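Local coordinates for protein FACT-Spt16 (Cicer arietinum, PDB 5CE6) that probably serves as a histone-binding module of the FACT complex, in which SPT16 acts as a histone chaperone and helps chromatin give way to transcription, at residues A[88-93]-A[141-146]; A[351-356]-A[371-376]; A[57-62]-A[168-173]; A[260-265]-A[305-310]. One frame throughout, in Å; residues are numbered along the deposited sequence.

Overall arrangement
Interactions 1 and 3 belong to the N-terminal lobe, interactions 2 and 4 to the domain of the metallopeptidase M24 family. The first two lie 21 Å apart, centre to centre, against neighbouring strands (85-89 and 53-58) of one six-stranded mixed sheet, and they touch where V88 CG2 meets W173 CZ2 at 3.7 Å. In sequence, interaction 1 is nested within the loop that interaction 3 closes; interaction 4 follows and interaction 2 comes last. Interactions 2 and 4 are 28 Å apart between centres, on opposite sides of the chain's centre. Interaction 4 comes within about 9 Å (nearest atoms) of interaction 3, so it lies where the two lobes approach each other.

Interaction 1 (A[88-93]-A[141-146]); sequences VFTKKQ and RAIRAQ
The flat groups that meet here are the amides of Q146 and Q93, whose planes are 70° apart, an angle that excludes a parallel stack. The Q146 amide has T90 against one part of it, with Q146 CD 3.2 Å from T90 OG1, and CB and CG of K92 against another. Which of its two ends is oxygen and which nitrogen remains doubtful. Its place follows from a bend in the chain (chi2 -113°) just after the helix ends. T90, K92 and Q93 belong to the tight connection of a beta hairpin, strand 85-89 running into strand 93-98. The connection closes through T90 N to Q93 O at 2.8 Å, while T90 OG1 accepts from Q93 N at 3.0 Å, an ST motif that fixes the hydroxyl facing the helix end. Q93 OE1 is held by H95, and K92 NZ reaches G118 O. An alanine in place of Q146 would probably open a gap between T90, K92 and Q93 and weaken the hold of the helix end on the hairpin. Closer to the sheet, V88 CG1 meets I143 CD1 at 3.8 Å, the two side chains crossing at about a right angle. I143 also packs on A53 of strand 53-58 and on F182 of a loop.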
loop_
_atom_site.group_PDB
_atom_site.type_symbol
_atom_site.label_atom_id
_atom_site.label_comp_id
_atom_site.label_asym_id
_atom_site.label_seq_id
_atom_site.Cartn_x
_atom_site.Cartn_y
_atom_site.Cartn_z
ATOM N N VAL A 88 1.500 -17.156 16.747
ATOM C CA VAL A 88 1.914 -18.356 16.023
ATOM C C VAL A 88 0.736 -19.291 15.758
ATOM O O VAL A 88 0.086 -19.779 16.687
ATOM C CB VAL A 88 3.013 -19.128 16.776
ATOM C CG1 VAL A 88 3.347 -20.415 16.040
ATOM C CG2 VAL A 88 4.263 -18.269 16.918
ATOM N N PHE A 89 0.481 -19.542 14.481
ATOM C CA PHE A 89 -0.606 -20.420 14.075
ATOM C C PHE A 89 -0.088 -21.827 13.894
ATOM O O PHE A 89 0.931 -22.022 13.246
ATOM C CB PHE A 89 -1.187 -19.943 12.748
ATOM C CG PHE A 89 -1.681 -18.533 12.782
ATOM C CD1 PHE A 89 -0.839 -17.480 12.440
ATOM C CD2 PHE A 89 -2.985 -18.260 13.154
ATOM C CE1 PHE A 89 -1.294 -16.173 12.473
ATOM C CE2 PHE A 89 -3.452 -16.964 13.192
ATOM C CZ PHE A 89 -2.609 -15.914 12.850
ATOM N N THR A 90 -0.775 -22.803 14.484
ATOM C CA THR A 90 -0.493 -24.205 14.211
ATOM C C THR A 90 -1.785 -24.865 13.740
ATOM O O THR A 90 -2.824 -24.211 13.674
ATOM C CB THR A 90 0.073 -24.963 15.445
ATOM O OG1 THR A 90 -0.976 -25.254 16.377
ATOM C CG2 THR A 90 1.162 -24.167 16.143
ATOM N N LYS A 91 -1.727 -26.152 13.424
ATOM C CA LYS A 91 -2.915 -26.858 12.952
ATOM C C LYS A 91 -4.082 -26.780 13.944
ATOM O O LYS A 91 -5.237 -26.611 13.545
ATOM C CB LYS A 91 -2.584 -28.323 12.643
ATOM C CG LYS A 91 -3.686 -29.060 11.886
ATOM C CD LYS A 91 -3.120 -30.221 11.083
ATOM C CE LYS A 91 -3.738 -30.282 9.687
ATOM N NZ LYS A 91 -2.716 -30.541 8.628
ATOM N N LYS A 92 -3.777 -26.871 15.235
ATOM C CA LYS A 92 -4.820 -26.997 16.250
ATOM C C LYS A 92 -4.816 -25.886 17.294
ATOM O O LYS A 92 -5.713 -25.819 18.130
ATOM C CB LYS A 92 -4.710 -28.352 16.948
ATOM C CG LYS A 92 -4.778 -29.531 15.996
ATOM C CD LYS A 92 -6.076 -29.507 15.208
ATOM C CE LYS A 92 -7.280 -29.679 16.123
ATOM N NZ LYS A 92 -8.562 -29.386 15.416
ATOM N N GLN A 93 -3.803 -25.024 17.254
ATOM C CA GLN A 93 -3.677 -23.956 18.242
ATOM C C GLN A 93 -3.221 -22.642 17.621
ATOM O O GLN A 93 -2.616 -22.626 16.548
ATOM C CB GLN A 93 -2.676 -24.347 19.334
ATOM C CG GLN A 93 -2.982 -25.650 20.056
ATOM C CD GLN A 93 -1.977 -25.954 21.148
ATOM O OE1 GLN A 93 -0.775 -26.037 20.894
ATOM N NE2 GLN A 93 -2.464 -26.111 22.372
ATOM N N ARG A 141 8.169 -25.226 21.840
ATOM C CA ARG A 141 7.872 -26.615 22.200
ATOM C C ARG A 141 6.525 -27.100 21.658
ATOM O O ARG A 141 6.399 -28.248 21.232
ATOM C CB ARG A 141 7.910 -26.814 23.718
ATOM C CG ARG A 141 9.303 -26.772 24.322
ATOM C CD ARG A 141 9.314 -27.401 25.711
ATOM N NE ARG A 141 8.344 -26.765 26.598
ATOM C CZ ARG A 141 8.579 -25.659 27.298
ATOM N NH1 ARG A 141 9.758 -25.052 27.223
ATOM N NH2 ARG A 141 7.632 -25.155 28.075
ATOM N N ALA A 142 5.520 -26.230 21.686
ATOM C CA ALA A 142 4.192 -26.590 21.191
ATOM C C ALA A 142 4.211 -26.843 19.689
ATOM O O ALA A 142 3.600 -27.795 19.212
ATOM C CB ALA A 142 3.174 -25.517 21.537
ATOM N N ILE A 143 4.902 -25.977 18.952
ATOM C CA ILE A 143 5.086 -26.149 17.513
ATOM C C ILE A 143 5.661 -27.533 17.213
ATOM O O ILE A 143 5.159 -28.253 16.346
ATOM C CB ILE A 143 6.031 -25.070 16.936
ATOM C CG1 ILE A 143 5.405 -23.676 17.035
ATOM C CG2 ILE A 143 6.396 -25.374 15.487
ATOM C CD1 ILE A 143 6.364 -22.554 16.674
ATOM N N ARG A 144 6.716 -27.894 17.938
ATOM C CA ARG A 144 7.339 -29.207 17.800
ATOM C C ARG A 144 6.354 -30.323 18.137
ATOM O O ARG A 144 6.282 -31.335 17.437
ATOM C CB ARG A 144 8.573 -29.308 18.702
ATOM N N ALA A 145 5.598 -30.130 19.214
ATOM C CA ALA A 145 4.635 -31.129 19.668
ATOM C C ALA A 145 3.601 -31.434 18.589
ATOM O O ALA A 145 3.274 -32.598 18.343
ATOM C CB ALA A 145 3.952 -30.666 20.936
ATOM N N GLN A 146 3.081 -30.382 17.961
ATOM C CA GLN A 146 2.151 -30.533 16.846
ATOM C C GLN A 146 2.858 -31.211 15.675
ATOM O O GLN A 146 3.523 -30.560 14.862
ATOM C CB GLN A 146 1.571 -29.179 16.436
ATOM C CG GLN A 146 1.026 -28.370 17.608
ATOM C CD GLN A 146 -0.482 -28.201 17.578
ATOM O OE1 GLN A 146 -1.012 -27.217 18.094
ATOM N NE2 GLN A 146 -1.179 -29.164 16.983
#

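Interaction 2 (A[351-356]-A[371-376]); sequences AAYLAA and LTKSAG
Y353 reaches from helix 349-363 into the loop 371-376, its CG anti to the backbone N (chi1 179°), and the ring lies against the loop. Its hydroxyl donates to T372 O at 2.8 Å, with a C=O...donor angle of 135° and the oxygen tilted 20° from the carbonyl plane. A water 2.7 Å from Y353 OH donates to it, so two bonds grip the hydroxyl, both partners lying in the plane of the ring at its edge. The same water receives a weak bond from K373 NZ. Farther back along the ring, Y353 CE1 lies 3.4 Å from K373 O, and Y353 CD1 is 3.8 Å from A375 CB. The loop leads into strand 376-378, an edge strand of a four-stranded antiparallel sheet in a domain related to the M24 metallopeptidases, whose shared architecture is the pita-bread fold. One turn on from the tyrosine, A356 CB sits 4.4 Å from L371 CD2, while A335 and V339 of helix 323-342 also touch A356. The loop is braced internally: T372 OG1 donates to S374 O at 2.8 Å, and S374 OG, which also bonds to N389, accepts from G376 N at 3.0 Å in an ST turn.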
loop_
_atom_site.group_PDB
_atom_site.type_symbol
_atom_site.label_atom_id
_atom_site.label_comp_id
_atom_site.label_asym_id
_atom_site.label_seq_id
_atom_site.Cartn_x
_atom_site.Cartn_y
_atom_site.Cartn_z
ATOM N N ALA A 351 0.963 -8.128 -18.987
ATOM C CA ALA A 351 0.351 -7.659 -20.220
ATOM C C ALA A 351 -0.121 -6.212 -20.046
ATOM O O ALA A 351 -0.068 -5.405 -20.986
ATOM C CB ALA A 351 -0.810 -8.562 -20.614
ATOM N N ALA A 352 -0.593 -5.901 -18.844
ATOM C CA ALA A 352 -1.055 -4.558 -18.521
ATOM C C ALA A 352 0.100 -3.567 -18.543
ATOM O O ALA A 352 -0.031 -2.463 -19.072
ATOM C CB ALA A 352 -1.764 -4.540 -17.169
ATOM N N TYR A 353 1.233 -3.956 -17.964
ATOM C CA TYR A 353 2.417 -3.109 -18.034
ATOM C C TYR A 353 2.877 -2.921 -19.485
ATOM O O TYR A 353 3.144 -1.798 -19.926
ATOM C CB TYR A 353 3.562 -3.651 -17.156
ATOM C CG TYR A 353 4.795 -2.773 -17.271
ATOM C CD1 TYR A 353 4.898 -1.594 -16.542
ATOM C CD2 TYR A 353 5.817 -3.100 -18.143
ATOM C CE1 TYR A 353 6.017 -0.766 -16.665
ATOM C CE2 TYR A 353 6.929 -2.285 -18.279
ATOM C CZ TYR A 353 7.024 -1.121 -17.542
ATOM O OH TYR A 353 8.145 -0.317 -17.696
ATOM N N LEU A 354 2.955 -4.015 -20.240
ATOM C CA LEU A 354 3.428 -3.936 -21.613
ATOM C C LEU A 354 2.472 -3.154 -22.512
ATOM O O LEU A 354 2.873 -2.666 -23.562
ATOM C CB LEU A 354 3.705 -5.330 -22.175
ATOM C CG LEU A 354 4.931 -5.987 -21.535
ATOM C CD1 LEU A 354 5.027 -7.452 -21.909
ATOM C CD2 LEU A 354 6.199 -5.240 -21.940
ATOM N N ALA A 355 1.216 -3.016 -22.087
ATOM C CA ALA A 355 0.271 -2.157 -22.801
ATOM C C ALA A 355 0.731 -0.698 -22.774
ATOM O O ALA A 355 0.564 0.030 -23.762
ATOM C CB ALA A 355 -1.132 -2.294 -22.223
ATOM N N ALA A 356 1.307 -0.279 -21.646
ATOM C CA ALA A 356 1.888 1.058 -21.522
ATOM C C ALA A 356 3.119 1.192 -22.411
ATOM O O ALA A 356 3.281 2.191 -23.112
ATOM C CB ALA A 356 2.274 1.352 -20.081
ATOM N N LEU A 371 10.335 5.572 -19.122
ATOM C CA LEU A 371 9.113 5.084 -18.487
ATOM C C LEU A 371 9.499 4.339 -17.221
ATOM O O LEU A 371 10.500 3.618 -17.211
ATOM C CB LEU A 371 8.345 4.164 -19.441
ATOM C CG LEU A 371 6.933 3.756 -19.023
ATOM C CD1 LEU A 371 5.998 4.953 -19.102
ATOM C CD2 LEU A 371 6.432 2.620 -19.904
ATOM N N THR A 372 8.731 4.536 -16.151
ATOM C CA THR A 372 8.983 3.827 -14.898
ATOM C C THR A 372 8.893 2.324 -15.169
ATOM O O THR A 372 8.140 1.892 -16.052
ATOM C CB THR A 372 8.008 4.252 -13.775
ATOM O OG1 THR A 372 6.661 4.137 -14.239
ATOM C CG2 THR A 372 8.251 5.698 -13.363
ATOM N N LYS A 373 9.673 1.537 -14.433
ATOM C CA LYS A 373 9.738 0.097 -14.674
ATOM C C LYS A 373 8.528 -0.621 -14.083
ATOM O O LYS A 373 8.297 -1.793 -14.365
ATOM C CB LYS A 373 11.026 -0.504 -14.107
ATOM C CG LYS A 373 12.300 0.066 -14.716
ATOM C CD LYS A 373 12.308 -0.054 -16.233
ATOM C CE LYS A 373 13.601 0.514 -16.821
ATOM N NZ LYS A 373 13.545 0.642 -18.307
ATOM N N SER A 374 7.771 0.092 -13.257
ATOM C CA SER A 374 6.530 -0.432 -12.697
ATOM C C SER A 374 5.399 0.520 -13.053
ATOM O O SER A 374 5.623 1.728 -13.219
ATOM C CB SER A 374 6.662 -0.569 -11.179
ATOM O OG SER A 374 5.422 -0.896 -10.571
ATOM N N ALA A 375 4.193 -0.024 -13.205
ATOM C CA ALA A 375 3.001 0.797 -13.397
ATOM C C ALA A 375 2.132 0.779 -12.132
ATOM O O ALA A 375 0.971 1.186 -12.159
ATOM C CB ALA A 375 2.192 0.310 -14.609
ATOM N N GLY A 376 2.699 0.313 -11.026
ATOM C CA GLY A 376 1.993 0.360 -9.761
ATOM C C GLY A 376 1.931 -0.982 -9.060
ATOM O O GLY A 376 2.645 -1.916 -9.431
HETATM O O HOH W 1 10.362 -0.087 -19.251
#

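Interaction 3 (A[57-62]-A[168-173]); sequences ACPPPS and RLLDLW
This is an apolar helix-on-sheet contact in the N-terminal lobe, made where strand 53-58 ends and the first turns of helix 168-179 lie over it. The evidence is that every close approach involves carbon, and that L170 alone accounts for most of it. The two methyls of L170 divide the work. CD2 lies 3.6 Å from A57 CB and 3.6 Å from C58 O, while CD1 lies 3.7 Å from A57 O and 3.7 Å from P59 N, so the branched end lies along one side of the backbone from A57 to P59. Beyond it, P59 CD approaches L170 CD1 at 4.1 Å, the ring and the leucine crossing obliquely. The chi2 of L170 (-141°), which places CD1 there, is away from a staggered value. One helical turn later W173 adds a second point of contact, its CD1 being 4.3 Å from A57 CB in an oblique approach. A57 thus has both L170 and W173 beside its methyl, and I86 of the neighbouring strand 85-89 touches both A57 and W173. L169 meets I86 and also M136 of helix 133-145, so two helices share this side of the sheet. C58 turns its side chain the other way, to S70, T71 and F74 of helix 69-78. Helices on both faces of the mixed sheet mark an alpha/beta/alpha sandwich, and helix 168-179 is the connection in a beta-alpha-beta crossover between the parallel strands 156-159 and 183-186.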
loop_
_atom_site.group_PDB
_atom_site.type_symbol
_atom_site.label_atom_id
_atom_site.label_comp_id
_atom_site.label_asym_id
_atom_site.label_seq_id
_atom_site.Cartn_x
_atom_site.Cartn_y
_atom_site.Cartn_z
ATOM N N ALA A 57 4.964 -11.384 13.836
ATOM C CA ALA A 57 5.369 -10.594 14.995
ATOM C C ALA A 57 5.448 -9.115 14.650
ATOM O O ALA A 57 5.943 -8.743 13.583
ATOM C CB ALA A 57 6.703 -11.091 15.538
ATOM N N CYS A 58 4.939 -8.280 15.548
ATOM C CA CYS A 58 4.907 -6.838 15.347
ATOM C C CYS A 58 5.711 -6.138 16.430
ATOM O O CYS A 58 5.649 -6.520 17.591
ATOM C CB CYS A 58 3.470 -6.335 15.371
ATOM S SG CYS A 58 2.526 -6.977 13.995
ATOM N N PRO A 59 6.472 -5.103 16.044
ATOM C CA PRO A 59 7.350 -4.353 16.944
ATOM C C PRO A 59 6.574 -3.376 17.824
ATOM O O PRO A 59 5.380 -3.195 17.615
ATOM C CB PRO A 59 8.256 -3.582 15.969
ATOM C CG PRO A 59 7.417 -3.359 14.797
ATOM C CD PRO A 59 6.543 -4.591 14.664
ATOM N N PRO A 60 7.245 -2.761 18.817
ATOM C CA PRO A 60 6.608 -1.701 19.608
ATOM C C PRO A 60 6.145 -0.555 18.710
ATOM O O PRO A 60 6.600 -0.466 17.570
ATOM C CB PRO A 60 7.742 -1.223 20.523
ATOM C CG PRO A 60 8.631 -2.414 20.667
ATOM C CD PRO A 60 8.584 -3.107 19.334
ATOM N N PRO A 61 5.230 0.298 19.204
ATOM C CA PRO A 61 4.753 1.397 18.355
ATOM C C PRO A 61 5.902 2.303 17.921
ATOM O O PRO A 61 6.802 2.553 18.722
ATOM C CB PRO A 61 3.807 2.164 19.281
ATOM C CG PRO A 61 3.362 1.163 20.292
ATOM C CD PRO A 61 4.544 0.264 20.508
ATOM N N SER A 62 5.879 2.767 16.675
ATOM C CA SER A 62 6.914 3.663 16.160
ATOM C C SER A 62 6.298 4.765 15.310
ATOM O O SER A 62 5.113 4.714 14.987
ATOM C CB SER A 62 7.942 2.892 15.333
ATOM O OG SER A 62 8.570 1.888 16.108
ATOM N N ARG A 168 13.568 -5.396 21.269
ATOM C CA ARG A 168 14.080 -6.540 22.009
ATOM C C ARG A 168 13.266 -7.820 21.821
ATOM O O ARG A 168 13.837 -8.892 21.603
ATOM C CB ARG A 168 14.190 -6.196 23.494
ATOM C CG ARG A 168 14.967 -4.916 23.741
ATOM C CD ARG A 168 15.389 -4.785 25.184
ATOM N NE ARG A 168 16.466 -3.810 25.333
ATOM C CZ ARG A 168 17.746 -4.070 25.076
ATOM N NH1 ARG A 168 18.108 -5.273 24.651
ATOM N NH2 ARG A 168 18.663 -3.128 25.240
ATOM N N LEU A 169 11.940 -7.711 21.899
ATOM C CA LEU A 169 11.069 -8.886 21.787
ATOM C C LEU A 169 11.282 -9.608 20.458
ATOM O O LEU A 169 11.557 -10.812 20.429
ATOM C CB LEU A 169 9.593 -8.496 21.921
ATOM C CG LEU A 169 8.632 -9.677 22.091
ATOM C CD1 LEU A 169 8.684 -10.177 23.520
ATOM C CD2 LEU A 169 7.205 -9.314 21.696
ATOM N N LEU A 170 11.168 -8.862 19.361
ATOM C CA LEU A 170 11.287 -9.450 18.027
ATOM C C LEU A 170 12.709 -9.956 17.774
ATOM O O LEU A 170 12.902 -10.981 17.116
ATOM C CB LEU A 170 10.881 -8.454 16.940
ATOM C CG LEU A 170 9.441 -7.926 16.878
ATOM C CD1 LEU A 170 8.972 -7.794 15.440
ATOM C CD2 LEU A 170 8.459 -8.751 17.695
ATOM N N ASP A 171 13.696 -9.230 18.294
ATOM C CA ASP A 171 15.093 -9.645 18.187
ATOM C C ASP A 171 15.301 -11.016 18.813
ATOM O O ASP A 171 15.900 -11.911 18.208
ATOM C CB ASP A 171 16.014 -8.632 18.878
ATOM C CG ASP A 171 16.341 -7.439 18.004
ATOM O OD1 ASP A 171 16.191 -7.545 16.768
ATOM O OD2 ASP A 171 16.761 -6.400 18.557
ATOM N N LEU A 172 14.797 -11.176 20.032
ATOM C CA LEU A 172 14.945 -12.428 20.750
ATOM C C LEU A 172 14.206 -13.554 20.033
ATOM O O LEU A 172 14.739 -14.657 19.863
ATOM C CB LEU A 172 14.446 -12.278 22.192
ATOM C CG LEU A 172 14.506 -13.528 23.073
ATOM C CD1 LEU A 172 15.920 -14.075 23.122
ATOM C CD2 LEU A 172 14.003 -13.236 24.486
ATOM N N TRP A 173 12.979 -13.267 19.606
ATOM C CA TRP A 173 12.153 -14.260 18.936
ATOM C C TRP A 173 12.830 -14.758 17.665
ATOM O O TRP A 173 12.889 -15.961 17.414
ATOM C CB TRP A 173 10.769 -13.674 18.624
ATOM C CG TRP A 173 9.879 -14.569 17.804
ATOM C CD1 TRP A 173 9.391 -14.312 16.551
ATOM C CD2 TRP A 173 9.365 -15.858 18.173
ATOM N NE1 TRP A 173 8.614 -15.357 16.120
ATOM C CE2 TRP A 173 8.576 -16.317 17.097
ATOM C CE3 TRP A 173 9.494 -16.665 19.310
ATOM C CZ2 TRP A 173 7.919 -17.552 17.123
ATOM C CZ3 TRP A 173 8.841 -17.894 19.334
ATOM C CH2 TRP A 173 8.062 -18.323 18.248
#

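Interaction 4 (A[260-265]-A[305-310]); sequences ADNVDI and RYKSYC. With ACT (acetate ion), chain B.
D264 and R305 form an antiparallel hydrogen-bonded pair: R305 N donates to D264 O at 2.7 Å, and D264 N to R305 O at 3.0 Å (N-H...O angle 165°). Past the bridges, K307 N donates to N262 O at 2.9 Å, which a water also links to S308 N. The extended R305 side chain donates from NE to S308 O at 2.9 Å, 59° out of that carbonyl plane, within the type I' turn from Y306 to Y309. At the guanidinium edge, NH2 binds OXT of an acetate, probably from the crystallisation liquor and also bonded to L68 N, at 2.8 Å, and another water joins NH1 to D264 OD2 and I265 O. An alanine at R305 would probably leave the S308 carbonyl without its side-chain donor and break the water link to D264 OD2 and I265 O. On the other face, V263 CG2 meets the edge of the Y306 ring, 4.0 Å from CD1; N262 CB lies 3.5 Å from Y306 CE1, the amide plane 89° from the ring plane. The K307 side chain lies beside that of N262, its CG over one face of the Y306 ring, toward the rim. Helix 200-230 touches V263, Y306 and K307, helix 237-249 supports V263 and I265, and R305 rests on Y67 and on L75 of helix 69-78, so this hairpin of strands 296-306 and 309-319 meets the N-terminal lobe.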
loop_
_atom_site.group_PDB
_atom_site.type_symbol
_atom_site.label_atom_id
_atom_site.label_comp_id
_atom_site.label_asym_id
_atom_site.label_seq_id
_atom_site.Cartn_x
_atom_site.Cartn_y
_atom_site.Cartn_z
ATOM N N ALA A 260 -14.085 11.074 10.847
ATOM C CA ALA A 260 -12.697 11.518 10.922
ATOM C C ALA A 260 -11.814 10.615 11.783
ATOM O O ALA A 260 -10.611 10.510 11.549
ATOM C CB ALA A 260 -12.628 12.950 11.411
ATOM N N ASP A 261 -12.411 9.968 12.780
ATOM C CA ASP A 261 -11.672 9.035 13.635
ATOM C C ASP A 261 -11.138 7.832 12.856
ATOM O O ASP A 261 -10.254 7.114 13.327
ATOM C CB ASP A 261 -12.562 8.552 14.782
ATOM C CG ASP A 261 -12.502 9.462 15.981
ATOM O OD1 ASP A 261 -11.896 10.548 15.868
ATOM O OD2 ASP A 261 -13.063 9.093 17.037
ATOM N N ASN A 262 -11.688 7.620 11.667
ATOM C CA ASN A 262 -11.318 6.476 10.849
ATOM C C ASN A 262 -10.290 6.837 9.789
ATOM O O ASN A 262 -9.814 5.961 9.074
ATOM C CB ASN A 262 -12.552 5.888 10.166
ATOM C CG ASN A 262 -13.498 5.204 11.142
ATOM O OD1 ASN A 262 -13.073 4.653 12.155
ATOM N ND2 ASN A 262 -14.789 5.225 10.824
ATOM N N VAL A 263 -9.939 8.118 9.705
ATOM C CA VAL A 263 -9.070 8.613 8.629
ATOM C C VAL A 263 -7.615 8.811 9.059
ATOM O O VAL A 263 -7.345 9.370 10.127
ATOM C CB VAL A 263 -9.597 9.958 8.078
ATOM C CG1 VAL A 263 -8.644 10.516 7.025
ATOM C CG2 VAL A 263 -10.988 9.790 7.510
ATOM N N ASP A 264 -6.682 8.345 8.234
ATOM C CA ASP A 264 -5.272 8.663 8.417
ATOM C C ASP A 264 -4.646 8.971 7.057
ATOM O O ASP A 264 -5.299 8.832 6.019
ATOM C CB ASP A 264 -4.530 7.511 9.096
ATOM C CG ASP A 264 -3.210 7.951 9.717
ATOM O OD1 ASP A 264 -2.914 9.169 9.708
ATOM O OD2 ASP A 264 -2.470 7.079 10.223
ATOM N N ILE A 265 -3.388 9.400 7.060
ATOM C CA ILE A 265 -2.682 9.626 5.807
ATOM C C ILE A 265 -1.870 8.376 5.484
ATOM O O ILE A 265 -1.328 7.733 6.381
ATOM C CB ILE A 265 -1.748 10.867 5.862
ATOM C CG1 ILE A 265 -0.614 10.651 6.865
ATOM C CG2 ILE A 265 -2.539 12.120 6.214
ATOM C CD1 ILE A 265 0.481 11.704 6.814
ATOM N N ARG A 305 -6.177 7.190 4.032
ATOM C CA ARG A 305 -6.418 5.840 4.504
ATOM C C ARG A 305 -7.717 5.855 5.302
ATOM O O ARG A 305 -7.971 6.780 6.079
ATOM C CB ARG A 305 -5.249 5.410 5.402
ATOM C CG ARG A 305 -5.023 3.909 5.495
ATOM C CD ARG A 305 -3.802 3.601 6.367
ATOM N NE ARG A 305 -3.542 2.165 6.464
ATOM C CZ ARG A 305 -2.631 1.623 7.270
ATOM N NH1 ARG A 305 -1.888 2.397 8.050
ATOM N NH2 ARG A 305 -2.462 0.309 7.293
ATOM N N TYR A 306 -8.556 4.844 5.102
ATOM C CA TYR A 306 -9.832 4.806 5.796
ATOM C C TYR A 306 -10.051 3.441 6.431
ATOM O O TYR A 306 -10.051 2.427 5.741
ATOM C CB TYR A 306 -10.988 5.137 4.845
ATOM C CG TYR A 306 -12.327 5.252 5.552
ATOM C CD1 TYR A 306 -12.636 6.373 6.316
ATOM C CD2 TYR A 306 -13.283 4.248 5.448
ATOM C CE1 TYR A 306 -13.865 6.490 6.959
ATOM C CE2 TYR A 306 -14.509 4.356 6.083
ATOM C CZ TYR A 306 -14.794 5.478 6.835
ATOM O OH TYR A 306 -16.010 5.585 7.482
ATOM N N LYS A 307 -10.240 3.426 7.748
ATOM C CA LYS A 307 -10.320 2.179 8.507
ATOM C C LYS A 307 -9.188 1.221 8.135
ATOM O O LYS A 307 -9.397 0.008 8.002
ATOM C CB LYS A 307 -11.700 1.524 8.365
ATOM C CG LYS A 307 -12.834 2.364 8.955
ATOM C CD LYS A 307 -14.198 1.726 8.736
ATOM C CE LYS A 307 -14.333 0.419 9.488
ATOM N NZ LYS A 307 -14.250 0.626 10.965
ATOM N N SER A 308 -7.991 1.793 7.991
ATOM C CA SER A 308 -6.753 1.084 7.633
ATOM C C SER A 308 -6.574 0.750 6.156
ATOM O O SER A 308 -5.532 0.225 5.788
ATOM C CB SER A 308 -6.507 -0.166 8.490
ATOM O OG SER A 308 -6.417 0.183 9.859
ATOM N N TYR A 309 -7.569 1.057 5.319
ATOM C CA TYR A 309 -7.479 0.761 3.885
ATOM C C TYR A 309 -6.969 1.955 3.104
ATOM O O TYR A 309 -7.533 3.046 3.195
ATOM C CB TYR A 309 -8.826 0.258 3.328
ATOM C CG TYR A 309 -9.081 -1.141 3.812
ATOM C CD1 TYR A 309 -9.634 -1.369 5.072
ATOM C CD2 TYR A 309 -8.685 -2.241 3.055
ATOM C CE1 TYR A 309 -9.819 -2.649 5.554
ATOM C CE2 TYR A 309 -8.871 -3.539 3.532
ATOM C CZ TYR A 309 -9.428 -3.728 4.779
ATOM O OH TYR A 309 -9.610 -5.005 5.258
ATOM N N CYS A 310 -5.907 1.729 2.337
ATOM C CA CYS A 310 -5.196 2.800 1.652
ATOM C C CYS A 310 -5.802 3.113 0.290
ATOM O O CYS A 310 -6.537 2.311 -0.292
ATOM C CB CYS A 310 -3.724 2.416 1.428
ATOM S SG CYS A 310 -2.773 2.164 2.942
HETATM C C ACT B . 0.555 -1.440 8.279
HETATM O O ACT B . 1.737 -1.510 8.676
HETATM O OXT ACT B . -0.106 -0.454 8.680
HETATM C CH3 ACT B . -0.030 -2.489 7.380
HETATM O O HOH W 2 -7.216 4.532 8.564
HETATM O O HOH W 3 -1.057 5.369 7.843
#